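Local coordinates for protein 4-hydroxyphenylpyruvate dioxygenase (Pseudomonas putida, PDB 5HMQ) that converts 3-dehydroshikimate to protocatechuate in a metal-dependent dehydration, using the first of its two fused domains, at residues 3-8 and 258-263; 22-27 and 55-60; 340-345 and 368-373; 400-405 and 410-415. All coordinates share one frame; numbering follows the deposited sequence.

Contact 1: residues 3-8 and 258-263; sequences MQRSIA and DGLRSL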
loop_
_atom_site.group_PDB
_atom_site.type_symbol
_atom_site.label_atom_id
_atom_site.label_comp_id
_atom_site.label_asym_id
_atom_site.label_seq_id
_atom_site.Cartn_x
_atom_site.Cartn_y
_atom_site.Cartn_z
HETATM N N MSE C 3 -12.810 15.572 24.782
HETATM C CA MSE C 3 -11.865 14.676 25.432
HETATM C C MSE C 3 -10.480 14.791 24.810
HETATM O O MSE C 3 -10.331 15.234 23.672
HETATM C CB MSE C 3 -12.344 13.231 25.351
HETATM C CG MSE C 3 -13.262 12.815 26.474
HETATM SE SE MSE C 3 -14.147 11.155 26.016
HETATM C CE MSE C 3 -13.957 10.230 27.692
ATOM N N GLN C 4 -9.468 14.393 25.577
ATOM C CA GLN C 4 -8.098 14.344 25.081
ATOM C C GLN C 4 -7.973 13.195 24.087
ATOM O O GLN C 4 -8.003 12.024 24.476
ATOM C CB GLN C 4 -7.132 14.166 26.247
ATOM C CG GLN C 4 -5.760 14.758 26.023
ATOM C CD GLN C 4 -4.830 14.518 27.197
ATOM O OE1 GLN C 4 -5.012 13.570 27.963
ATOM N NE2 GLN C 4 -3.831 15.381 27.347
ATOM N N ARG C 5 -7.848 13.520 22.803
ATOM C CA ARG C 5 -7.776 12.514 21.755
ATOM C C ARG C 5 -6.323 12.121 21.532
ATOM O O ARG C 5 -5.483 12.976 21.237
ATOM C CB ARG C 5 -8.406 13.038 20.464
ATOM C CG ARG C 5 -9.867 13.416 20.631
ATOM C CD ARG C 5 -10.481 13.872 19.327
ATOM N NE ARG C 5 -11.816 14.426 19.528
ATOM C CZ ARG C 5 -12.116 15.711 19.371
ATOM N NH1 ARG C 5 -11.176 16.568 18.997
ATOM N NH2 ARG C 5 -13.354 16.138 19.574
ATOM N N SER C 6 -6.027 10.834 21.664
ATOM C CA SER C 6 -4.667 10.343 21.500
ATOM C C SER C 6 -4.674 9.156 20.541
ATOM O O SER C 6 -5.728 8.640 20.150
ATOM C CB SER C 6 -4.047 9.947 22.857
ATOM O OG SER C 6 -4.891 9.068 23.573
ATOM N N ILE C 7 -3.480 8.734 20.141
ATOM C CA ILE C 7 -3.308 7.556 19.299
ATOM C C ILE C 7 -1.969 6.918 19.640
ATOM O O ILE C 7 -0.974 7.614 19.862
ATOM C CB ILE C 7 -3.411 7.917 17.799
ATOM C CG1 ILE C 7 -3.144 6.684 16.922
ATOM C CG2 ILE C 7 -2.474 9.057 17.450
ATOM C CD1 ILE C 7 -3.402 6.930 15.444
ATOM N N ALA C 8 -1.951 5.588 19.706
ATOM C CA ALA C 8 -0.707 4.878 19.985
ATOM C C ALA C 8 0.212 4.915 18.768
ATOM O O ALA C 8 -0.239 4.811 17.624
ATOM C CB ALA C 8 -0.989 3.432 20.389
ATOM N N ASP C 258 -6.815 9.920 9.137
ATOM C CA ASP C 258 -7.930 8.980 9.221
ATOM C C ASP C 258 -8.261 8.650 10.669
ATOM O O ASP C 258 -9.437 8.531 11.035
ATOM C CB ASP C 258 -7.605 7.702 8.446
ATOM C CG ASP C 258 -7.693 7.886 6.942
ATOM O OD1 ASP C 258 -8.221 8.925 6.494
ATOM O OD2 ASP C 258 -7.239 6.982 6.207
ATOM N N GLY C 259 -7.234 8.482 11.505
ATOM C CA GLY C 259 -7.473 8.196 12.911
ATOM C C GLY C 259 -8.281 9.281 13.597
ATOM O O GLY C 259 -9.277 9.003 14.269
ATOM N N LEU C 260 -7.860 10.538 13.434
ATOM C CA LEU C 260 -8.597 11.643 14.036
ATOM C C LEU C 260 -10.009 11.717 13.471
ATOM O O LEU C 260 -10.976 11.908 14.218
ATOM C CB LEU C 260 -7.843 12.956 13.808
ATOM C CG LEU C 260 -8.145 14.170 14.696
ATOM C CD1 LEU C 260 -9.454 14.858 14.326
ATOM C CD2 LEU C 260 -8.142 13.772 16.165
ATOM N N ARG C 261 -10.143 11.570 12.150
ATOM C CA ARG C 261 -11.463 11.551 11.528
ATOM C C ARG C 261 -12.340 10.452 12.120
ATOM O O ARG C 261 -13.533 10.666 12.366
ATOM C CB ARG C 261 -11.323 11.379 10.015
ATOM C CG ARG C 261 -12.644 11.249 9.270
ATOM C CD ARG C 261 -12.423 11.136 7.766
ATOM N NE ARG C 261 -12.078 12.423 7.166
ATOM C CZ ARG C 261 -11.671 12.577 5.911
ATOM N NH1 ARG C 261 -11.552 11.523 5.115
ATOM N NH2 ARG C 261 -11.382 13.787 5.451
ATOM N N SER C 262 -11.767 9.271 12.365
ATOM C CA SER C 262 -12.553 8.174 12.923
ATOM C C SER C 262 -13.009 8.472 14.348
ATOM O O SER C 262 -14.096 8.040 14.750
ATOM C CB SER C 262 -11.750 6.874 12.888
ATOM O OG SER C 262 -10.796 6.830 13.936
ATOM N N LEU C 263 -12.203 9.206 15.119
ATOM C CA LEU C 263 -12.616 9.582 16.467
ATOM C C LEU C 263 -13.738 10.611 16.431
ATOM O O LEU C 263 -14.660 10.561 17.255
ATOM C CB LEU C 263 -11.421 10.111 17.261
ATOM C CG LEU C 263 -10.465 9.044 17.799
ATOM C CD1 LEU C 263 -9.325 9.676 18.582
ATOM C CD2 LEU C 263 -11.222 8.042 18.659
#
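Arg5 meets Leu260 and Leu263 with its aliphatic stem, not with its flat guanidinium. Neither leucine lies against a face of that group, and its NE goes to Glu267 in a salt bridge. The setting is the TIM barrel of the dehydratase domain. Strand 6-8 is the first strand of the barrel, and helix 252-276 packs on its outer side. The backbones stay well apart, with Arg5 CA 7.7 Å from Leu263 CA. Side chains bridge that distance. Arg5 CG is anti to the carbonyl carbon (chi1 -60°), and the chain runs extended from there to NE. The side chains of Arg5 and Leu260 cross at about a right angle, with Arg5 CD 3.9 Å from Leu260 CD2. Closer to the backbone, Arg5 CB touches Leu263 CD1 at 4.0 Å. Leu263 CD1 also reaches the strand backbone, 4.1 Å from Ser6 O. Leu263 also touches Leu238 and Leu240 of strand 238-240, the last barrel strand. Ser6 points its CB away from the helix. Its side chain lies about 7 Å from that of the metal ligand Gln193. No hydrogen bond crosses the contact. Within the helix, Gly259 O takes two donors. Leu263 N comes to it in the regular helical bond, and Ser262 OG folds back onto Gly259 O at 2.7 Å.

Contact 2: residues 22-27 and 55-60; sequences AIAAAG and LGIAIT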
loop_
_atom_site.group_PDB
_atom_site.type_symbol
_atom_site.label_atom_id
_atom_site.label_comp_id
_atom_site.label_asym_id
_atom_site.label_seq_id
_atom_site.Cartn_x
_atom_site.Cartn_y
_atom_site.Cartn_z
ATOM N N ALA C 22 3.222 13.728 12.486
ATOM C CA ALA C 22 1.949 13.393 11.849
ATOM C C ALA C 22 0.802 13.411 12.857
ATOM O O ALA C 22 -0.300 13.885 12.551
ATOM C CB ALA C 22 2.046 12.027 11.166
ATOM N N ILE C 23 1.042 12.889 14.062
ATOM C CA ILE C 23 0.006 12.869 15.092
ATOM C C ILE C 23 -0.423 14.290 15.442
ATOM O O ILE C 23 -1.619 14.592 15.538
ATOM C CB ILE C 23 0.506 12.107 16.333
ATOM C CG1 ILE C 23 0.633 10.613 16.028
ATOM C CG2 ILE C 23 -0.423 12.329 17.511
ATOM C CD1 ILE C 23 1.391 9.834 17.079
ATOM N N ALA C 24 0.548 15.189 15.618
ATOM C CA ALA C 24 0.222 16.580 15.921
ATOM C C ALA C 24 -0.453 17.263 14.737
ATOM O O ALA C 24 -1.437 17.991 14.915
ATOM C CB ALA C 24 1.483 17.341 16.333
ATOM N N ALA C 25 0.068 17.048 13.524
ATOM C CA ALA C 25 -0.502 17.690 12.343
ATOM C C ALA C 25 -1.946 17.265 12.105
ATOM O O ALA C 25 -2.737 18.038 11.555
ATOM C CB ALA C 25 0.350 17.380 11.114
ATOM N N ALA C 26 -2.307 16.044 12.500
ATOM C CA ALA C 26 -3.669 15.561 12.320
ATOM C C ALA C 26 -4.648 16.158 13.322
ATOM O O ALA C 26 -5.862 16.003 13.145
ATOM C CB ALA C 26 -3.702 14.034 12.413
ATOM N N GLY C 27 -4.162 16.828 14.362
ATOM C CA GLY C 27 -5.022 17.440 15.350
ATOM C C GLY C 27 -5.229 16.656 16.626
ATOM O O GLY C 27 -6.143 16.987 17.390
ATOM N N LEU C 55 5.673 20.170 19.721
ATOM C CA LEU C 55 4.565 19.953 18.800
ATOM C C LEU C 55 3.207 20.222 19.433
ATOM O O LEU C 55 2.203 20.252 18.713
ATOM C CB LEU C 55 4.600 18.527 18.250
ATOM C CG LEU C 55 5.802 18.191 17.365
ATOM C CD1 LEU C 55 5.943 16.685 17.194
ATOM C CD2 LEU C 55 5.676 18.881 16.017
ATOM N N GLY C 56 3.152 20.430 20.746
ATOM C CA GLY C 56 1.897 20.712 21.412
ATOM C C GLY C 56 1.027 19.513 21.700
ATOM O O GLY C 56 -0.190 19.665 21.836
ATOM N N ILE C 57 1.609 18.320 21.795
ATOM C CA ILE C 57 0.863 17.120 22.145
ATOM C C ILE C 57 1.438 16.555 23.436
ATOM O O ILE C 57 2.640 16.653 23.702
ATOM C CB ILE C 57 0.886 16.059 21.021
ATOM C CG1 ILE C 57 2.322 15.636 20.702
ATOM C CG2 ILE C 57 0.178 16.580 19.778
ATOM C CD1 ILE C 57 2.417 14.505 19.697
ATOM N N ALA C 58 0.562 15.968 24.244
ATOM C CA ALA C 58 0.958 15.352 25.500
ATOM C C ALA C 58 1.219 13.864 25.304
ATOM O O ALA C 58 0.688 13.235 24.386
ATOM C CB ALA C 58 -0.120 15.555 26.566
ATOM N N ILE C 59 2.071 13.308 26.159
ATOM C CA ILE C 59 2.280 11.865 26.214
ATOM C C ILE C 59 1.309 11.327 27.258
ATOM O O ILE C 59 1.543 11.442 28.462
ATOM C CB ILE C 59 3.731 11.506 26.534
ATOM C CG1 ILE C 59 4.658 12.046 25.444
ATOM C CG2 ILE C 59 3.888 9.997 26.662
ATOM C CD1 ILE C 59 6.124 11.736 25.679
ATOM N N THR C 60 0.206 10.744 26.793
ATOM C CA THR C 60 -0.887 10.348 27.671
ATOM C C THR C 60 -0.740 8.939 28.235
ATOM O O THR C 60 -1.480 8.585 29.160
ATOM C CB THR C 60 -2.222 10.452 26.925
ATOM O OG1 THR C 60 -2.217 9.553 25.809
ATOM C CG2 THR C 60 -2.443 11.867 26.417
#
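Ala24 points its methyl between Leu55 and Ile57, while Ile23 and Ile57 cross at about a right angle. Together they make a small apolar contact with no hydrogen bond across it. The Ala24 methyl does most of the work. Ala24 CB is 3.8 Å from Leu55 CB and also 3.8 Å from Ile57 CG2. Ala24 CB also lies 3.8 Å from Leu55 O. The small side chain lets the backbones come near, with Ala24 CA 6.2 Å from Leu55 CA. Ile57 divides its branches between two partners. Its CG1 stands between the backbone N and the carbonyl carbon (chi1 59°), which leaves CG2 for Ala24. The longer branch carries on past it, and Ile57 CD1 reaches Ile23 CG2 at 4.2 Å. Both segments turn at a glycine. Gly27 ends helix 16-25 and Gly56 ends helix 45-55, each with positive phi in a Schellman motif. Gly56 thus leads the chain from its helix into strand 58-66. The contact belongs to the outer layer of the TIM barrel, where the end of helix 16-25 meets the turn that follows helix 45-55. Ile23 and Ile57 both rest on Val31 of strand 30-34. Ile23 also touches Ile7 of strand 6-8, and Ala22 and Ala26 pack on Ala256 of helix 252-276.

Contact 3: residues 340-345 and 368-373; sequences DINIVL and ALRVKD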
loop_
_atom_site.group_PDB
_atom_site.type_symbol
_atom_site.label_atom_id
_atom_site.label_comp_id
_atom_site.label_asym_id
_atom_site.label_seq_id
_atom_site.Cartn_x
_atom_site.Cartn_y
_atom_site.Cartn_z
ATOM N N ASP C 340 -33.533 9.537 -16.092
ATOM C CA ASP C 340 -32.992 10.413 -15.067
ATOM C C ASP C 340 -31.469 10.305 -14.995
ATOM O O ASP C 340 -30.857 10.796 -14.041
ATOM C CB ASP C 340 -33.642 10.059 -13.719
ATOM C CG ASP C 340 -33.255 10.997 -12.597
ATOM O OD1 ASP C 340 -33.827 12.107 -12.541
ATOM O OD2 ASP C 340 -32.390 10.630 -11.768
ATOM N N ILE C 341 -30.843 9.731 -16.022
ATOM C CA ILE C 341 -29.395 9.576 -16.092
ATOM C C ILE C 341 -28.825 10.693 -16.953
ATOM O O ILE C 341 -29.229 10.863 -18.110
ATOM C CB ILE C 341 -29.008 8.201 -16.655
ATOM C CG1 ILE C 341 -29.831 7.097 -15.991
ATOM C CG2 ILE C 341 -27.521 7.946 -16.467
ATOM C CD1 ILE C 341 -29.960 5.838 -16.828
ATOM N N ASN C 342 -27.891 11.457 -16.391
ATOM C CA ASN C 342 -27.151 12.479 -17.118
ATOM C C ASN C 342 -25.673 12.118 -17.101
ATOM O O ASN C 342 -25.115 11.829 -16.037
ATOM C CB ASN C 342 -27.376 13.864 -16.506
ATOM C CG ASN C 342 -28.832 14.281 -16.533
ATOM O OD1 ASN C 342 -29.391 14.550 -17.597
ATOM N ND2 ASN C 342 -29.458 14.330 -15.362
ATOM N N ILE C 343 -25.045 12.115 -18.273
ATOM C CA ILE C 343 -23.636 11.761 -18.405
ATOM C C ILE C 343 -22.932 12.864 -19.180
ATOM O O ILE C 343 -23.366 13.233 -20.276
ATOM C CB ILE C 343 -23.448 10.399 -19.099
ATOM C CG1 ILE C 343 -23.984 9.280 -18.207
ATOM C CG2 ILE C 343 -21.979 10.160 -19.408
ATOM C CD1 ILE C 343 -23.932 7.914 -18.835
ATOM N N VAL C 344 -21.855 13.393 -18.608
ATOM C CA VAL C 344 -21.098 14.495 -19.191
ATOM C C VAL C 344 -19.768 13.942 -19.691
ATOM O O VAL C 344 -18.993 13.373 -18.912
ATOM C CB VAL C 344 -20.879 15.620 -18.168
ATOM C CG1 VAL C 344 -20.061 16.750 -18.776
ATOM C CG2 VAL C 344 -22.216 16.111 -17.601
ATOM N N LEU C 345 -19.500 14.104 -20.986
ATOM C CA LEU C 345 -18.235 13.692 -21.587
ATOM C C LEU C 345 -17.339 14.922 -21.710
ATOM O O LEU C 345 -17.588 15.800 -22.542
ATOM C CB LEU C 345 -18.462 13.034 -22.946
ATOM C CG LEU C 345 -19.366 11.798 -22.985
ATOM C CD1 LEU C 345 -19.375 11.190 -24.379
ATOM C CD2 LEU C 345 -18.923 10.770 -21.952
ATOM N N ALA C 368 -21.623 14.250 -9.689
ATOM C CA ALA C 368 -22.520 15.210 -9.063
ATOM C C ALA C 368 -23.628 14.461 -8.339
ATOM O O ALA C 368 -24.320 13.627 -8.938
ATOM C CB ALA C 368 -23.114 16.173 -10.089
ATOM N N LEU C 369 -23.785 14.752 -7.052
ATOM C CA LEU C 369 -24.809 14.130 -6.230
ATOM C C LEU C 369 -25.977 15.093 -6.055
ATOM O O LEU C 369 -25.778 16.298 -5.860
ATOM C CB LEU C 369 -24.231 13.751 -4.867
ATOM C CG LEU C 369 -22.875 13.056 -4.869
ATOM C CD1 LEU C 369 -22.331 13.020 -3.444
ATOM C CD2 LEU C 369 -22.955 11.648 -5.470
ATOM N N ARG C 370 -27.196 14.557 -6.106
ATOM C CA ARG C 370 -28.381 15.358 -5.823
ATOM C C ARG C 370 -28.567 15.432 -4.317
ATOM O O ARG C 370 -28.934 14.439 -3.685
ATOM C CB ARG C 370 -29.615 14.764 -6.488
ATOM C CG ARG C 370 -29.711 14.983 -7.981
ATOM C CD ARG C 370 -31.153 14.876 -8.439
ATOM N NE ARG C 370 -31.262 14.853 -9.893
ATOM C CZ ARG C 370 -31.467 13.753 -10.612
ATOM N NH1 ARG C 370 -31.589 12.576 -10.012
ATOM N NH2 ARG C 370 -31.556 13.834 -11.933
ATOM N N VAL C 371 -28.315 16.599 -3.739
ATOM C CA VAL C 371 -28.450 16.806 -2.303
ATOM C C VAL C 371 -29.581 17.793 -2.058
ATOM O O VAL C 371 -29.751 18.760 -2.811
ATOM C CB VAL C 371 -27.132 17.291 -1.662
ATOM C CG1 VAL C 371 -26.057 16.225 -1.804
ATOM C CG2 VAL C 371 -26.674 18.603 -2.282
ATOM N N LYS C 372 -30.366 17.539 -1.009
ATOM C CA LYS C 372 -31.471 18.432 -0.680
ATOM C C LYS C 372 -30.976 19.712 -0.023
ATOM O O LYS C 372 -31.455 20.805 -0.347
ATOM C CB LYS C 372 -32.473 17.722 0.227
ATOM C CG LYS C 372 -33.670 18.575 0.590
ATOM C CD LYS C 372 -34.723 17.757 1.306
ATOM C CE LYS C 372 -36.003 18.543 1.477
ATOM N NZ LYS C 372 -37.178 17.636 1.580
ATOM N N ASP C 373 -30.024 19.594 0.897
ATOM C CA ASP C 373 -29.461 20.732 1.617
ATOM C C ASP C 373 -27.990 20.836 1.221
ATOM O O ASP C 373 -27.138 20.132 1.773
ATOM C CB ASP C 373 -29.638 20.560 3.124
ATOM C CG ASP C 373 -29.368 21.835 3.899
ATOM O OD1 ASP C 373 -28.720 22.750 3.350
ATOM O OD2 ASP C 373 -29.812 21.923 5.063
#
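Asp340 and Arg370 close the tight part of this contact with a salt bridge, and Asn342 forms its loose part. Arg370 NH1 gives a hydrogen bond to Asp340 OD2 at 2.7 Å, with an N-H...O angle of 162°. The acceptor lies at the edge of the guanidinium, near its plane, and uses its syn lone pair. Asp340 OD1 comes to 2.9 Å from Arg370 NH2. The carboxylate and guanidinium planes are 46° apart, so the pairing is not flat. The side chains approach from opposite directions. Arg370 stretches out from CG to NE. Asp340 CG is swung anti to the backbone N, which brings its carboxylate to the arginine though its CB does not point there. Both reach across a wide spacing, since Asp340 CA and Arg370 CA are 11.5 Å apart. The spacing comes from the sheet of the first VOC domain, a glyoxalase-type module. Strand 295-304 runs between strands 341-346 and 363-371, so the salt bridge spans a whole strand. That middle strand supplies further partners for the arginine: Glu299 makes a salt bridge to NE, and Asp296 O accepts from NH1. Bonds from NE and NH1 to different partners should limit the rotation of the guanidinium. Asn342 adds little. Asn342 ND2 is 4.1 Å from Arg370 NH2, and the amide plane stands 83° from the guanidinium. The amide nitrogen instead bonds to Glu299 O on the middle strand. Asn342 is buried, whereas Asp340 and Arg370 remain partly exposed to solvent.

Contact 4: residues 400-405 and 410-415; sequences VPAVRA and LLYLVE
Val403 and Leu411 are joined by a pair of backbone hydrogen bonds. Val403 N gives to Leu411 O at 2.8 Å, and Leu411 N gives to Val403 O at 2.7 Å. Further along, Leu413 N bonds to Pro401 O at 2.9 Å. Weaker CA-H...O contacts lie between these bonds. The closest has Ala402 CA 3.2 Å from Leu411 O. Apolar contacts fall on both faces. On one, Ala402 CB is 3.9 Å from Tyr412 CD1, meeting the ring obliquely. Val400 extends this patch, with Val400 CG2 3.9 Å from Tyr412 CB. On the other, Val403 CG2 meets Leu413 CD1 at 4.1 Å. There helix 374-383 covers Val403 and Leu413, and helix 455-465 of the next module reaches Val403 and Leu411. Tyr412 is buried and its OH is hydrogen-bonded to Glu302. Arg404, at the margin, packs on Tyr40 of the second subunit. Ala402-Tyr412 and Arg404-Leu410 are non-hydrogen-bonded pairs, alternating with the hydrogen-bonded pair Val403-Leu411. This is an antiparallel beta hairpin in the mixed sheet of the first VOC domain.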
loop_
_atom_site.group_PDB
_atom_site.type_symbol
_atom_site.label_atom_id
_atom_site.label_comp_id
_atom_site.label_asym_id
_atom_site.label_seq_id
_atom_site.Cartn_x
_atom_site.Cartn_y
_atom_site.Cartn_z
ATOM N N VAL C 400 -21.424 24.984 -8.420
ATOM C CA VAL C 400 -21.825 24.446 -7.122
ATOM C C VAL C 400 -20.562 24.065 -6.356
ATOM O O VAL C 400 -19.496 23.908 -6.969
ATOM C CB VAL C 400 -22.764 23.239 -7.286
ATOM C CG1 VAL C 400 -24.047 23.653 -7.992
ATOM C CG2 VAL C 400 -22.062 22.121 -8.046
ATOM N N PRO C 401 -20.618 23.915 -5.036
ATOM C CA PRO C 401 -19.433 23.460 -4.301
ATOM C C PRO C 401 -19.098 22.010 -4.621
ATOM O O PRO C 401 -19.939 21.224 -5.063
ATOM C CB PRO C 401 -19.832 23.629 -2.830
ATOM C CG PRO C 401 -21.322 23.658 -2.834
ATOM C CD PRO C 401 -21.723 24.282 -4.133
ATOM N N ALA C 402 -17.829 21.666 -4.400
ATOM C CA ALA C 402 -17.322 20.328 -4.654
ATOM C C ALA C 402 -16.500 19.847 -3.466
ATOM O O ALA C 402 -15.876 20.643 -2.758
ATOM C CB ALA C 402 -16.469 20.281 -5.930
ATOM N N VAL C 403 -16.518 18.534 -3.245
ATOM C CA VAL C 403 -15.715 17.883 -2.216
ATOM C C VAL C 403 -14.747 16.928 -2.900
ATOM O O VAL C 403 -15.144 16.167 -3.791
ATOM C CB VAL C 403 -16.593 17.138 -1.193
ATOM C CG1 VAL C 403 -15.725 16.405 -0.180
ATOM C CG2 VAL C 403 -17.531 18.107 -0.499
ATOM N N ARG C 404 -13.480 16.973 -2.491
ATOM C CA ARG C 404 -12.457 16.135 -3.099
ATOM C C ARG C 404 -12.537 14.726 -2.521
ATOM O O ARG C 404 -12.550 14.545 -1.300
ATOM C CB ARG C 404 -11.072 16.744 -2.866
ATOM C CG ARG C 404 -9.899 16.029 -3.546
ATOM C CD ARG C 404 -8.587 16.293 -2.812
ATOM N NE ARG C 404 -7.419 15.754 -3.511
ATOM C CZ ARG C 404 -6.869 14.564 -3.302
ATOM N NH1 ARG C 404 -7.372 13.739 -2.394
ATOM N NH2 ARG C 404 -5.803 14.202 -4.008
ATOM N N ALA C 405 -12.592 13.731 -3.399
ATOM C CA ALA C 405 -12.564 12.332 -3.005
ATOM C C ALA C 405 -11.118 11.904 -2.763
ATOM O O ALA C 405 -10.192 12.614 -3.159
ATOM C CB ALA C 405 -13.217 11.478 -4.090
ATOM N N LEU C 410 -13.737 14.524 -7.921
ATOM C CA LEU C 410 -14.536 15.512 -7.213
ATOM C C LEU C 410 -15.957 15.002 -7.000
ATOM O O LEU C 410 -16.449 14.155 -7.751
ATOM C CB LEU C 410 -14.574 16.835 -7.984
ATOM C CG LEU C 410 -13.222 17.497 -8.250
ATOM C CD1 LEU C 410 -13.403 18.808 -9.002
ATOM C CD2 LEU C 410 -12.476 17.721 -6.940
ATOM N N LEU C 411 -16.611 15.527 -5.966
ATOM C CA LEU C 411 -18.028 15.282 -5.707
ATOM C C LEU C 411 -18.747 16.625 -5.676
ATOM O O LEU C 411 -18.565 17.407 -4.737
ATOM C CB LEU C 411 -18.235 14.523 -4.396
ATOM C CG LEU C 411 -17.709 13.089 -4.304
ATOM C CD1 LEU C 411 -17.761 12.598 -2.870
ATOM C CD2 LEU C 411 -18.519 12.172 -5.206
ATOM N N TYR C 412 -19.557 16.893 -6.698
ATOM C CA TYR C 412 -20.321 18.133 -6.753
ATOM C C TYR C 412 -21.592 18.016 -5.922
ATOM O O TYR C 412 -22.283 16.995 -5.953
ATOM C CB TYR C 412 -20.697 18.488 -8.191
ATOM C CG TYR C 412 -19.553 18.489 -9.173
ATOM C CD1 TYR C 412 -18.520 19.410 -9.073
ATOM C CD2 TYR C 412 -19.527 17.589 -10.228
ATOM C CE1 TYR C 412 -17.480 19.417 -9.982
ATOM C CE2 TYR C 412 -18.501 17.594 -11.142
ATOM C CZ TYR C 412 -17.478 18.505 -11.016
ATOM O OH TYR C 412 -16.450 18.501 -11.930
ATOM N N LEU C 413 -21.902 19.078 -5.185
ATOM C CA LEU C 413 -23.096 19.139 -4.348
ATOM C C LEU C 413 -24.139 19.971 -5.086
ATOM O O LEU C 413 -24.142 21.203 -4.996
ATOM C CB LEU C 413 -22.764 19.724 -2.979
ATOM C CG LEU C 413 -21.585 19.052 -2.270
ATOM C CD1 LEU C 413 -21.296 19.723 -0.938
ATOM C CD2 LEU C 413 -21.851 17.565 -2.082
ATOM N N VAL C 414 -25.029 19.299 -5.812
ATOM C CA VAL C 414 -26.007 19.958 -6.670
ATOM C C VAL C 414 -27.344 19.991 -5.944
ATOM O O VAL C 414 -27.909 18.942 -5.610
ATOM C CB VAL C 414 -26.135 19.244 -8.024
ATOM C CG1 VAL C 414 -27.197 19.918 -8.879
ATOM C CG2 VAL C 414 -24.795 19.236 -8.741
ATOM N N GLU C 415 -27.843 21.200 -5.699
ATOM C CA GLU C 415 -29.170 21.415 -5.142
ATOM C C GLU C 415 -30.158 21.687 -6.270
ATOM O O GLU C 415 -29.973 22.623 -7.054
ATOM C CB GLU C 415 -29.148 22.572 -4.140
ATOM C CG GLU C 415 -30.092 22.398 -2.958
ATOM C CD GLU C 415 -29.893 23.469 -1.898
ATOM O OE1 GLU C 415 -29.982 24.669 -2.238
ATOM O OE2 GLU C 415 -29.631 23.114 -0.729
#

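The contacts fall into two pairs, one in each part of the fusion. Contacts 1 and 2 share the TIM barrel, with centres about 10 Å apart. They touch where Ile7 CG2 meets Ile23 CG1 at 3.8 Å. Contact 1 is the nearer to the dehydratase metal site, the side chain of Ser6 lying about 11 Å from the magnesium. Contacts 3 and 4 share the first VOC sheet, with centres also about 10 Å apart. Leu369 N and Tyr412 O, 2.9 Å apart, probably bond between their neighbouring strands. Neither adjoins a known metal site. Between the pairs, contacts 1 and 4 come to about 7 Å at their nearest atoms without touching.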